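Local coordinates for protein citrinin polyketide synthase (Monascus purpureus, PDB 5MPT) that assembles the keto-aldehyde precursor of the mycotoxin citrinin from malonyl-CoA units, this chain being its C-methyltransferase (CMeT) domain, at residues Ile23-Thr28 with His361-Glu366; Ala27-Ile32 with Gly367-Ala372; Arg292-Ser297 with Thr348-Ile353; Leu312-Thr317 with Asn373-Ile378. All blocks are in the same frame, centred on the assembly; numbering follows the deposited sequence. Where two conformers were deposited one is given.

Contact 1: Ile23-Thr28 with His361-Glu366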
# COMPACT_ATOMS: atom_id res chain seq x y z
N ILE A 23 -21.32 -0.79 9.32
CA ILE A 23 -21.83 -1.73 8.32
C ILE A 23 -20.69 -2.26 7.45
O ILE A 23 -20.60 -3.47 7.19
CB ILE A 23 -22.91 -1.05 7.46
CG1 ILE A 23 -24.19 -0.90 8.28
CG2 ILE A 23 -23.21 -1.87 6.23
CD1 ILE A 23 -25.21 0.06 7.68
N ALA A 24 -19.81 -1.37 6.98
CA ALA A 24 -18.71 -1.81 6.13
C ALA A 24 -17.77 -2.73 6.91
O ALA A 24 -17.41 -3.83 6.44
CB ALA A 24 -17.99 -0.58 5.58
N LYS A 25 -17.46 -2.34 8.15
CA LYS A 25 -16.55 -3.09 9.01
C LYS A 25 -17.04 -4.52 9.20
O LYS A 25 -16.25 -5.47 9.10
CB LYS A 25 -16.43 -2.38 10.36
CG LYS A 25 -15.50 -3.09 11.37
CD LYS A 25 -15.32 -2.25 12.62
CE LYS A 25 -14.45 -2.94 13.64
NZ LYS A 25 -14.32 -2.13 14.87
N GLU A 26 -18.32 -4.69 9.50
CA GLU A 26 -18.81 -6.04 9.74
C GLU A 26 -18.79 -6.92 8.50
O GLU A 26 -18.86 -8.13 8.64
CB GLU A 26 -20.22 -5.98 10.33
CG GLU A 26 -20.19 -5.34 11.71
CD GLU A 26 -21.55 -5.15 12.36
OE1 GLU A 26 -22.59 -5.44 11.73
OE2 GLU A 26 -21.56 -4.70 13.53
N ALA A 27 -18.66 -6.34 7.31
CA ALA A 27 -18.63 -7.09 6.06
C ALA A 27 -17.20 -7.37 5.57
O ALA A 27 -17.04 -7.83 4.45
CB ALA A 27 -19.38 -6.33 4.98
N THR A 28 -16.18 -7.06 6.38
CA THR A 28 -14.79 -7.20 5.93
C THR A 28 -14.50 -8.59 5.35
O THR A 28 -13.98 -8.71 4.24
CB THR A 28 -13.81 -6.87 7.07
OG1 THR A 28 -14.05 -5.54 7.55
CG2 THR A 28 -12.36 -6.92 6.59
N HIS A 361 -12.01 10.24 16.94
CA HIS A 361 -12.55 8.89 16.89
C HIS A 361 -11.78 8.11 15.84
O HIS A 361 -11.64 8.59 14.72
CB HIS A 361 -14.03 8.87 16.52
CG HIS A 361 -14.61 7.49 16.43
ND1 HIS A 361 -15.03 6.78 17.54
CD2 HIS A 361 -14.86 6.68 15.37
CE1 HIS A 361 -15.52 5.61 17.16
NE2 HIS A 361 -15.44 5.53 15.85
N VAL A 362 -11.29 6.93 16.21
CA VAL A 362 -10.55 6.07 15.30
C VAL A 362 -11.17 4.68 15.32
O VAL A 362 -11.42 4.13 16.40
CB VAL A 362 -9.06 5.97 15.66
CG1 VAL A 362 -8.34 5.07 14.66
CG2 VAL A 362 -8.44 7.39 15.74
N ASP A 363 -11.38 4.11 14.14
CA ASP A 363 -11.88 2.75 14.00
C ASP A 363 -11.19 2.11 12.80
O ASP A 363 -10.56 2.79 11.98
CB ASP A 363 -13.41 2.76 13.87
CG ASP A 363 -14.06 1.40 14.23
OD1 ASP A 363 -13.35 0.42 14.52
OD2 ASP A 363 -15.32 1.34 14.23
N TRP A 364 -11.29 0.78 12.68
CA TRP A 364 -10.74 0.15 11.49
C TRP A 364 -11.43 -1.17 11.22
O TRP A 364 -12.11 -1.73 12.08
CB TRP A 364 -9.23 -0.09 11.58
CG TRP A 364 -8.79 -0.83 12.81
CD1 TRP A 364 -8.73 -2.18 12.99
CD2 TRP A 364 -8.34 -0.24 14.02
NE1 TRP A 364 -8.27 -2.47 14.25
CE2 TRP A 364 -8.02 -1.29 14.90
CE3 TRP A 364 -8.18 1.09 14.46
CZ2 TRP A 364 -7.54 -1.05 16.19
CZ3 TRP A 364 -7.72 1.31 15.73
CH2 TRP A 364 -7.40 0.25 16.58
N THR A 365 -11.29 -1.64 9.98
CA THR A 365 -11.85 -2.91 9.56
C THR A 365 -11.12 -4.05 10.25
O THR A 365 -9.91 -3.98 10.51
CB THR A 365 -11.73 -3.08 8.04
OG1 THR A 365 -10.37 -2.86 7.66
CG2 THR A 365 -12.60 -2.06 7.33
N GLU A 366 -11.88 -5.11 10.51
CA GLU A 366 -11.35 -6.33 11.09
C GLU A 366 -12.23 -7.49 10.67
O GLU A 366 -13.39 -7.31 10.26
CB GLU A 366 -11.25 -6.24 12.62
CG GLU A 366 -12.47 -5.87 13.36
CD GLU A 366 -12.12 -5.40 14.77
OE1 GLU A 366 -10.91 -5.46 15.14
OE2 GLU A 366 -13.02 -4.97 15.52
O HOH W 1 -15.96 -7.40 11.38
O HOH W 2 -15.87 -9.33 9.11
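Lys25, close to the end of helix 14-26, meets Asp363 and Glu366 in a salt-bridge network at strand 361-364, an outermost strand of the seven-stranded, Rossmann-like methyltransferase sheet. Its CG is anti to the backbone N (chi1 179°) and the chain stays extended beyond it, crossing the Asp363 side chain at about a right angle. Lys25 NZ donates to Asp363 OD1 at 2.8 Å, on the syn lone pair, and lies 3.2 Å from Glu366 OE2, so two carboxylates share one ammonium. Asp363 OD1 has a second donor in Trp364 N, which comes from above the carboxylate plane with a bent N-H...O angle of 136°. Behind the ammonium, Lys25 CE passes the Trp364 carbonyl, 3.1 Å from its O. Lys25 O accepts from both Thr28 N and Thr28 OG1, which approach from the same face of its plane; the OG1 bond is 2.7 Å. Thr28 OG1 is bonded as well to Gln189 of helix 181-198, while Thr365 OG1 pairs with Leu377 N on the adjacent strand 375-381. A water sits within bonding distance of Lys25 O and Glu366 O. Glu366 N, in contrast, is buried here without a partner. The two threonines cross at about a right angle, with Thr28 OG1 3.4 Å from Thr365 CB.

Contact 2: Ala27-Ile32 with Gly367-Ala372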
# COMPACT_ATOMS: atom_id res chain seq x y z
N ALA A 27 -18.66 -6.34 7.31
CA ALA A 27 -18.63 -7.09 6.06
C ALA A 27 -17.20 -7.37 5.57
O ALA A 27 -17.04 -7.83 4.45
CB ALA A 27 -19.38 -6.33 4.98
N THR A 28 -16.18 -7.06 6.38
CA THR A 28 -14.79 -7.20 5.93
C THR A 28 -14.50 -8.59 5.35
O THR A 28 -13.98 -8.71 4.24
CB THR A 28 -13.81 -6.87 7.07
OG1 THR A 28 -14.05 -5.54 7.55
CG2 THR A 28 -12.36 -6.92 6.59
N ASP A 29 -14.83 -9.65 6.10
CA ASP A 29 -14.59 -11.02 5.63
C ASP A 29 -15.37 -11.33 4.37
O ASP A 29 -14.88 -12.04 3.48
CB ASP A 29 -14.96 -12.01 6.71
CG ASP A 29 -13.98 -12.05 7.84
OD1 ASP A 29 -12.78 -11.81 7.60
OD2 ASP A 29 -14.38 -12.37 8.98
N ASP A 30 -16.57 -10.76 4.25
CA ASP A 30 -17.34 -10.90 3.02
C ASP A 30 -16.62 -10.28 1.84
O ASP A 30 -16.66 -10.83 0.73
CB ASP A 30 -18.71 -10.23 3.15
CG ASP A 30 -19.62 -10.87 4.22
OD1 ASP A 30 -20.01 -12.04 4.06
OD2 ASP A 30 -19.99 -10.18 5.19
N PHE A 31 -16.02 -9.09 2.02
CA PHE A 31 -15.30 -8.48 0.90
C PHE A 31 -14.07 -9.30 0.52
O PHE A 31 -13.78 -9.45 -0.67
CB PHE A 31 -14.89 -7.02 1.22
CG PHE A 31 -16.02 -6.05 1.06
CD1 PHE A 31 -16.31 -5.54 -0.19
CD2 PHE A 31 -16.86 -5.78 2.10
CE1 PHE A 31 -17.36 -4.74 -0.38
CE2 PHE A 31 -17.93 -4.94 1.91
CZ PHE A 31 -18.17 -4.42 0.67
N ILE A 32 -13.39 -9.89 1.51
CA ILE A 32 -12.21 -10.71 1.26
C ILE A 32 -12.58 -11.94 0.43
O ILE A 32 -11.92 -12.27 -0.55
CB ILE A 32 -11.57 -11.08 2.61
CG1 ILE A 32 -10.91 -9.84 3.23
CG2 ILE A 32 -10.54 -12.20 2.45
CD1 ILE A 32 -10.56 -10.03 4.67
N GLY A 367 -11.67 -8.68 10.80
CA GLY A 367 -12.39 -9.90 10.48
C GLY A 367 -11.71 -11.12 11.05
O GLY A 367 -10.64 -11.05 11.66
N THR A 368 -12.32 -12.28 10.79
CA THR A 368 -11.76 -13.55 11.21
C THR A 368 -10.79 -14.14 10.19
O THR A 368 -9.90 -14.92 10.57
CB THR A 368 -12.88 -14.56 11.49
OG1 THR A 368 -13.54 -14.88 10.26
CG2 THR A 368 -13.89 -13.99 12.47
N ARG A 369 -10.92 -13.79 8.92
CA ARG A 369 -9.97 -14.26 7.94
C ARG A 369 -8.60 -13.62 8.16
O ARG A 369 -8.50 -12.45 8.57
CB ARG A 369 -10.48 -13.95 6.53
CG ARG A 369 -11.74 -14.74 6.18
CD ARG A 369 -12.26 -14.37 4.79
NE ARG A 369 -13.45 -15.15 4.50
CZ ARG A 369 -13.43 -16.39 3.99
NH1 ARG A 369 -12.25 -16.97 3.74
NH2 ARG A 369 -14.56 -17.05 3.75
N PRO A 370 -7.52 -14.37 7.95
CA PRO A 370 -6.17 -13.81 8.18
C PRO A 370 -5.88 -12.59 7.33
O PRO A 370 -5.13 -11.72 7.77
CB PRO A 370 -5.25 -14.99 7.85
CG PRO A 370 -6.08 -15.91 6.97
CD PRO A 370 -7.47 -15.76 7.49
N GLU A 371 -6.46 -12.50 6.13
CA GLU A 371 -6.22 -11.37 5.26
C GLU A 371 -6.76 -10.08 5.84
O GLU A 371 -6.28 -9.01 5.48
CB GLU A 371 -6.84 -11.63 3.89
CG GLU A 371 -6.27 -12.81 3.14
CD GLU A 371 -6.82 -14.18 3.53
OE1 GLU A 371 -7.91 -14.30 4.18
OE2 GLU A 371 -6.19 -15.18 3.12
N ALA A 372 -7.78 -10.16 6.70
CA ALA A 372 -8.30 -8.97 7.37
C ALA A 372 -7.25 -8.25 8.20
O ALA A 372 -7.48 -7.11 8.57
CB ALA A 372 -9.51 -9.35 8.25
O HOH W 3 -16.39 -14.81 4.63
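Asp29 and Gly367 bring the two backbones together, their CA atoms 5.4 Å apart, where the first turn of helix 28-34 faces the loop joining strands 361-364 and 375-381. Farther on the CA atoms of Ile32 and Glu371 stand 7.2 Å apart. Gly367 is nearly fully extended, and the loop then enters a 3-10 turn that begins at Pro370, with Ala372 N bonded to Arg369 O. The Asp29 carboxylate is the main polar grip. Asp29 OD2 receives Thr368 N on the syn lone pair at 2.7 Å, and Asp29 OD1 receives Arg369 N at 3.0 Å from above the carboxylate plane, each with an N-H...O angle of 161°. Thr368 OG1, in one of two deposited conformers, also donates to OD2 from above that plane. The carboxylate therefore binds consecutive amide groups of the loop, and its place near the N-terminal end of the helix would probably suit a negative charge. Arg369 runs extended from CG to NE and slides past Ile32 in the opposite direction, its CD 3.6 Å from Ile32 CG2; beyond it, NE donates to a water that is weakly bonded to Asp29 O. The other branch of Ile32 ends at CD1, 3.8 Å from Ala372 CB. Around this packing, helix 181-198 touches Ile32 and Phe31 through Val185, and the 3-10 turn leans on helix 40-62, where Glu371 OE2 accepts from Tyr41 N. The loop that links edge strand 361-364 to strand 375-381 is thus covered by helices 28-34 and 40-62.

Contact 3: Arg292-Ser297 with Thr348-Ile353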
# COMPACT_ATOMS: atom_id res chain seq x y z
N ARG A 292 7.79 11.02 6.09
CA ARG A 292 8.85 10.98 7.09
C ARG A 292 8.31 10.79 8.50
O ARG A 292 8.94 10.11 9.31
CB ARG A 292 9.64 12.28 7.00
CG ARG A 292 10.45 12.42 5.71
CD ARG A 292 11.17 13.78 5.59
NE ARG A 292 12.11 13.75 4.45
CZ ARG A 292 11.70 13.82 3.18
NH1 ARG A 292 10.42 13.95 2.90
NH2 ARG A 292 12.57 13.74 2.19
N ASN A 293 7.19 11.42 8.82
CA ASN A 293 6.77 11.56 10.21
C ASN A 293 5.26 11.51 10.23
O ASN A 293 4.60 12.36 9.64
CB ASN A 293 7.31 12.88 10.81
CG ASN A 293 6.87 13.09 12.27
OD1 ASN A 293 5.67 13.07 12.59
ND2 ASN A 293 7.84 13.31 13.15
N LEU A 294 4.71 10.46 10.85
CA LEU A 294 3.28 10.23 10.77
C LEU A 294 2.50 11.29 11.54
O LEU A 294 1.40 11.68 11.12
CB LEU A 294 2.94 8.84 11.28
CG LEU A 294 3.49 7.70 10.43
CD1 LEU A 294 2.96 6.37 10.95
CD2 LEU A 294 3.14 7.83 8.92
N GLU A 295 3.04 11.75 12.67
CA GLU A 295 2.40 12.84 13.41
C GLU A 295 2.25 14.09 12.55
O GLU A 295 1.17 14.71 12.49
CB GLU A 295 3.20 13.18 14.66
CG GLU A 295 3.06 12.19 15.79
CD GLU A 295 3.69 12.69 17.08
OE1 GLU A 295 3.86 13.92 17.22
OE2 GLU A 295 4.00 11.84 17.95
N ILE A 296 3.34 14.51 11.91
CA ILE A 296 3.30 15.70 11.07
C ILE A 296 2.32 15.50 9.93
O ILE A 296 1.49 16.37 9.64
CB ILE A 296 4.72 16.04 10.57
CG1 ILE A 296 5.59 16.48 11.74
CG2 ILE A 296 4.68 17.08 9.47
CD1 ILE A 296 7.05 16.68 11.37
N SER A 297 2.37 14.33 9.27
CA SER A 297 1.51 14.12 8.12
C SER A 297 0.03 14.10 8.52
O SER A 297 -0.81 14.71 7.86
CB SER A 297 1.87 12.83 7.41
OG SER A 297 3.15 12.97 6.85
N THR A 348 -3.10 -0.17 15.54
CA THR A 348 -2.98 0.32 16.91
C THR A 348 -2.00 1.49 16.99
O THR A 348 -2.23 2.46 17.73
CB THR A 348 -2.55 -0.81 17.84
OG1 THR A 348 -1.38 -1.46 17.31
CG2 THR A 348 -3.66 -1.84 17.98
N HIS A 349 -0.92 1.43 16.21
CA HIS A 349 0.02 2.54 16.15
C HIS A 349 -0.60 3.73 15.45
O HIS A 349 -0.43 4.88 15.88
CB HIS A 349 1.29 2.11 15.42
CG HIS A 349 2.29 3.21 15.25
ND1 HIS A 349 3.08 3.65 16.29
CD2 HIS A 349 2.61 3.97 14.18
CE1 HIS A 349 3.86 4.63 15.86
NE2 HIS A 349 3.60 4.84 14.58
N TRP A 350 -1.26 3.48 14.32
CA TRP A 350 -1.96 4.56 13.65
C TRP A 350 -2.92 5.27 14.59
O TRP A 350 -2.99 6.49 14.60
CB TRP A 350 -2.71 4.01 12.44
CG TRP A 350 -1.85 3.71 11.27
CD1 TRP A 350 -1.42 2.49 10.86
CD2 TRP A 350 -1.33 4.66 10.34
NE1 TRP A 350 -0.66 2.63 9.72
CE2 TRP A 350 -0.58 3.96 9.40
CE3 TRP A 350 -1.42 6.06 10.24
CZ2 TRP A 350 0.08 4.60 8.35
CZ3 TRP A 350 -0.76 6.68 9.20
CH2 TRP A 350 -0.03 5.97 8.27
N LYS A 351 -3.67 4.52 15.41
CA LYS A 351 -4.57 5.17 16.35
C LYS A 351 -3.81 6.06 17.32
O LYS A 351 -4.24 7.18 17.63
CB LYS A 351 -5.38 4.11 17.11
CG LYS A 351 -6.33 4.65 18.15
CD LYS A 351 -7.08 3.51 18.81
CE LYS A 351 -8.06 3.96 19.91
NZ LYS A 351 -9.41 4.28 19.38
N LYS A 352 -2.66 5.58 17.80
CA LYS A 352 -1.85 6.39 18.72
C LYS A 352 -1.48 7.72 18.09
O LYS A 352 -1.69 8.78 18.69
CB LYS A 352 -0.59 5.62 19.13
CG LYS A 352 0.17 6.27 20.28
CD LYS A 352 1.51 5.60 20.54
CE LYS A 352 2.54 5.93 19.45
NZ LYS A 352 3.87 5.30 19.69
N ILE A 353 -0.94 7.68 16.87
CA ILE A 353 -0.58 8.92 16.18
C ILE A 353 -1.80 9.80 16.02
O ILE A 353 -1.79 10.98 16.37
CB ILE A 353 0.04 8.61 14.81
CG1 ILE A 353 1.30 7.73 14.96
CG2 ILE A 353 0.33 9.89 14.05
CD1 ILE A 353 2.45 8.40 15.61
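Leu294 packs against Ile353 and Trp350 where helix 294-304 meets helix 347-356 in the Rossmann-like methyltransferase fold, and no hydrogen bond crosses between segments 292-297 and 348-353. These three residues bury the most surface. Leu294 CG is anti to the carbonyl carbon (chi1 -66°), which turns it toward helix 347-356; CD1 and CD2 both meet Trp350. Leu294 CD1 lies over one face of the Trp350 indole, offset toward the rim yet 4.1 Å from the centroid of the six-membered ring, a CH-pi contact only 14° off the normal. Leu294 CD1 also meets the His349 ring at its edge, in plane, 4.0 Å from His349 NE2. Leu294 CD2 touches the far end of the indole, 3.7 Å from Trp350 CH2. Nearer the backbone, Leu294 CB faces Ile353 CG2 at 3.9 Å. Trp350 also touches Leu313 and the catalytic Glu315 of strand 309-316, so the leucine covers a ring that borders the active site. The start of helix 294-304 is capped by Asn293, whose OD1 accepts from Ile296 N, and Leu294 N donates to Asp338. Ile353 completes the seam: its CG2 sits 3.6 Å from Glu295 N, and its CD1 lies 3.8 Å from Glu295 CG.

Contact 4: Leu312-Thr317 with Asn373-Ile378. With EDO (1,2-ethanediol), chain D.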
# COMPACT_ATOMS: atom_id res chain seq x y z
N LEU A 312 -10.06 8.68 5.82
CA LEU A 312 -10.17 7.25 5.55
C LEU A 312 -8.84 6.79 4.96
O LEU A 312 -8.57 7.00 3.78
CB LEU A 312 -11.33 6.94 4.61
CG LEU A 312 -11.59 5.45 4.47
CD1 LEU A 312 -12.07 4.83 5.76
CD2 LEU A 312 -12.66 5.23 3.43
N LEU A 313 -8.04 6.16 5.80
CA LEU A 313 -6.82 5.50 5.36
C LEU A 313 -7.12 4.10 4.82
O LEU A 313 -7.98 3.37 5.35
CB LEU A 313 -5.83 5.37 6.51
CG LEU A 313 -5.28 6.64 7.10
CD1 LEU A 313 -4.65 6.34 8.44
CD2 LEU A 313 -4.23 7.24 6.16
N LEU A 314 -6.42 3.74 3.77
CA LEU A 314 -6.30 2.34 3.36
C LEU A 314 -4.82 2.06 3.49
O LEU A 314 -4.02 2.58 2.71
CB LEU A 314 -6.79 2.11 1.93
CG LEU A 314 -7.09 0.65 1.57
CD1 LEU A 314 -7.80 0.56 0.22
CD2 LEU A 314 -5.85 -0.21 1.55
N GLU A 315 -4.44 1.30 4.52
CA GLU A 315 -3.04 1.08 4.85
C GLU A 315 -2.74 -0.38 5.04
O GLU A 315 -3.51 -1.12 5.66
CB GLU A 315 -2.65 1.83 6.13
CG GLU A 315 -2.34 3.27 5.89
CD GLU A 315 -0.97 3.47 5.28
OE1 GLU A 315 -0.14 2.52 5.33
OE2 GLU A 315 -0.74 4.56 4.73
N MET A 316 -1.60 -0.79 4.49
CA MET A 316 -1.08 -2.12 4.75
C MET A 316 -0.55 -2.16 6.18
O MET A 316 0.38 -1.42 6.52
CB MET A 316 0.01 -2.45 3.75
CG MET A 316 0.47 -3.87 3.87
SD MET A 316 1.46 -4.45 2.48
CE MET A 316 0.18 -5.10 1.39
N THR A 317 -1.16 -2.99 7.01
CA THR A 317 -0.90 -2.99 8.44
C THR A 317 -0.01 -4.15 8.87
O THR A 317 0.45 -4.17 10.01
CB THR A 317 -2.25 -3.01 9.18
OG1 THR A 317 -3.12 -3.97 8.56
CG2 THR A 317 -2.90 -1.65 9.11
N ASN A 373 -6.10 -8.87 8.46
CA ASN A 373 -5.00 -8.22 9.17
C ASN A 373 -3.96 -7.64 8.22
O ASN A 373 -3.09 -6.86 8.67
CB ASN A 373 -4.33 -9.19 10.14
CG ASN A 373 -5.28 -9.72 11.19
OD1 ASN A 373 -6.06 -8.96 11.77
ND2 ASN A 373 -5.25 -11.03 11.42
N ILE A 374 -4.06 -7.91 6.93
CA ILE A 374 -2.98 -7.50 6.02
C ILE A 374 -3.10 -6.02 5.67
O ILE A 374 -2.10 -5.29 5.70
CB ILE A 374 -2.95 -8.37 4.76
CG1 ILE A 374 -2.70 -9.83 5.12
CG2 ILE A 374 -1.89 -7.87 3.79
CD1 ILE A 374 -2.96 -10.79 3.96
N GLN A 375 -4.28 -5.60 5.25
CA GLN A 375 -4.61 -4.19 5.10
C GLN A 375 -5.88 -3.90 5.87
O GLN A 375 -6.69 -4.79 6.14
CB GLN A 375 -4.83 -3.79 3.64
CG GLN A 375 -3.75 -4.33 2.72
CD GLN A 375 -3.39 -3.37 1.64
OE1 GLN A 375 -2.84 -2.29 1.92
NE2 GLN A 375 -3.70 -3.70 0.41
N ARG A 376 -6.05 -2.63 6.17
CA ARG A 376 -7.23 -2.15 6.85
C ARG A 376 -7.65 -0.83 6.25
O ARG A 376 -6.82 -0.02 5.83
CB ARG A 376 -7.00 -1.98 8.33
CG ARG A 376 -6.62 -3.23 9.04
CD ARG A 376 -6.64 -3.05 10.52
NE ARG A 376 -5.93 -4.13 11.16
CZ ARG A 376 -6.46 -5.29 11.54
NH1 ARG A 376 -7.77 -5.54 11.37
NH2 ARG A 376 -5.66 -6.21 12.08
N LEU A 377 -8.97 -0.58 6.25
CA LEU A 377 -9.46 0.78 6.25
C LEU A 377 -9.42 1.28 7.69
O LEU A 377 -9.89 0.62 8.62
CB LEU A 377 -10.88 0.90 5.71
CG LEU A 377 -11.16 0.48 4.27
CD1 LEU A 377 -12.68 0.54 3.98
CD2 LEU A 377 -10.37 1.34 3.31
N ILE A 378 -8.84 2.45 7.87
CA ILE A 378 -8.70 3.09 9.17
C ILE A 378 -9.36 4.44 9.02
O ILE A 378 -8.94 5.27 8.20
CB ILE A 378 -7.23 3.24 9.61
CG1 ILE A 378 -6.50 1.89 9.60
CG2 ILE A 378 -7.13 3.84 11.01
CD1 ILE A 378 -4.98 2.03 9.76
C1 EDO D . 5.18 -3.19 10.21
O1 EDO D . 5.30 -2.51 11.47
C2 EDO D . 3.73 -3.62 10.07
O2 EDO D . 3.30 -4.14 11.34
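Leu313 pairs with Ile378, and Glu315 with Arg376, as antiparallel hydrogen-bonded pairs between strands 309-316 and 375-381, the reversed strand that marks the sheet of class I methyltransferases. The segment axes approach to 4.5 Å at 167°. Glu315 N reaches Arg376 O at 3.0 Å, nearly along the C=O axis, and Thr317 extends the pairing by donating its N to Ile374 O and its OG1 to Asn373 O. Leu314, Met316, Gln375 and Leu377 share one face; Leu313, Glu315, Arg376 and Ile378 share the other. On the first, Gln375 leaves the strand with CB 3.6 Å from Glu315 O and CG 4.0 Å from Met316 CA. The chain bends at chi2 (-143°), and Gln375 CD lies 4.0 Å from Met316 CE and, in the one Leu314 conformer given, 4.0 Å from Leu314 CD2. Gln375 OE1 ends 3.4 Å from Met316 CB, close to Met316 N but not bonded to it. That amide goes to Asn286 OD1 instead, while Asn286 ND2 donates to Gln375 OE1, and Gln375 NE2 reaches Ile182 O and Asn183 OD1. A 1,2-ethanediol, probably from the crystallisation liquor, donates to Thr317 O. With its N and O both bonded to Arg376, Glu315 is held in the sheet, and its OE1 bonds His289 ND1, consistent with the strand pairing fixing where two active-site residues meet.

In the fold
Contacts 1 and 4 meet on adjoining strands of one sheet, their centres 10 Å apart, with Thr365 bonded to Arg376 and Leu377. Contact 2 continues from contact 1 along both segments, so the N-terminal helices follow the chain from strand 361-364 into the loop that leads to contact 4. Contact 3 lies 13 Å from contact 4 and 25 Å from contact 2, centre to centre. Its Trp350 CZ2 is 3.4 Å from Glu315 CD, joining the helix pair to the active site. The bound S-adenosyl-L-homocysteine is about 8 Å from the Leu314 side chain and about 10 Å from that of Leu294, whereas contact 2 lies away from the active-site residues and the ligand pocket.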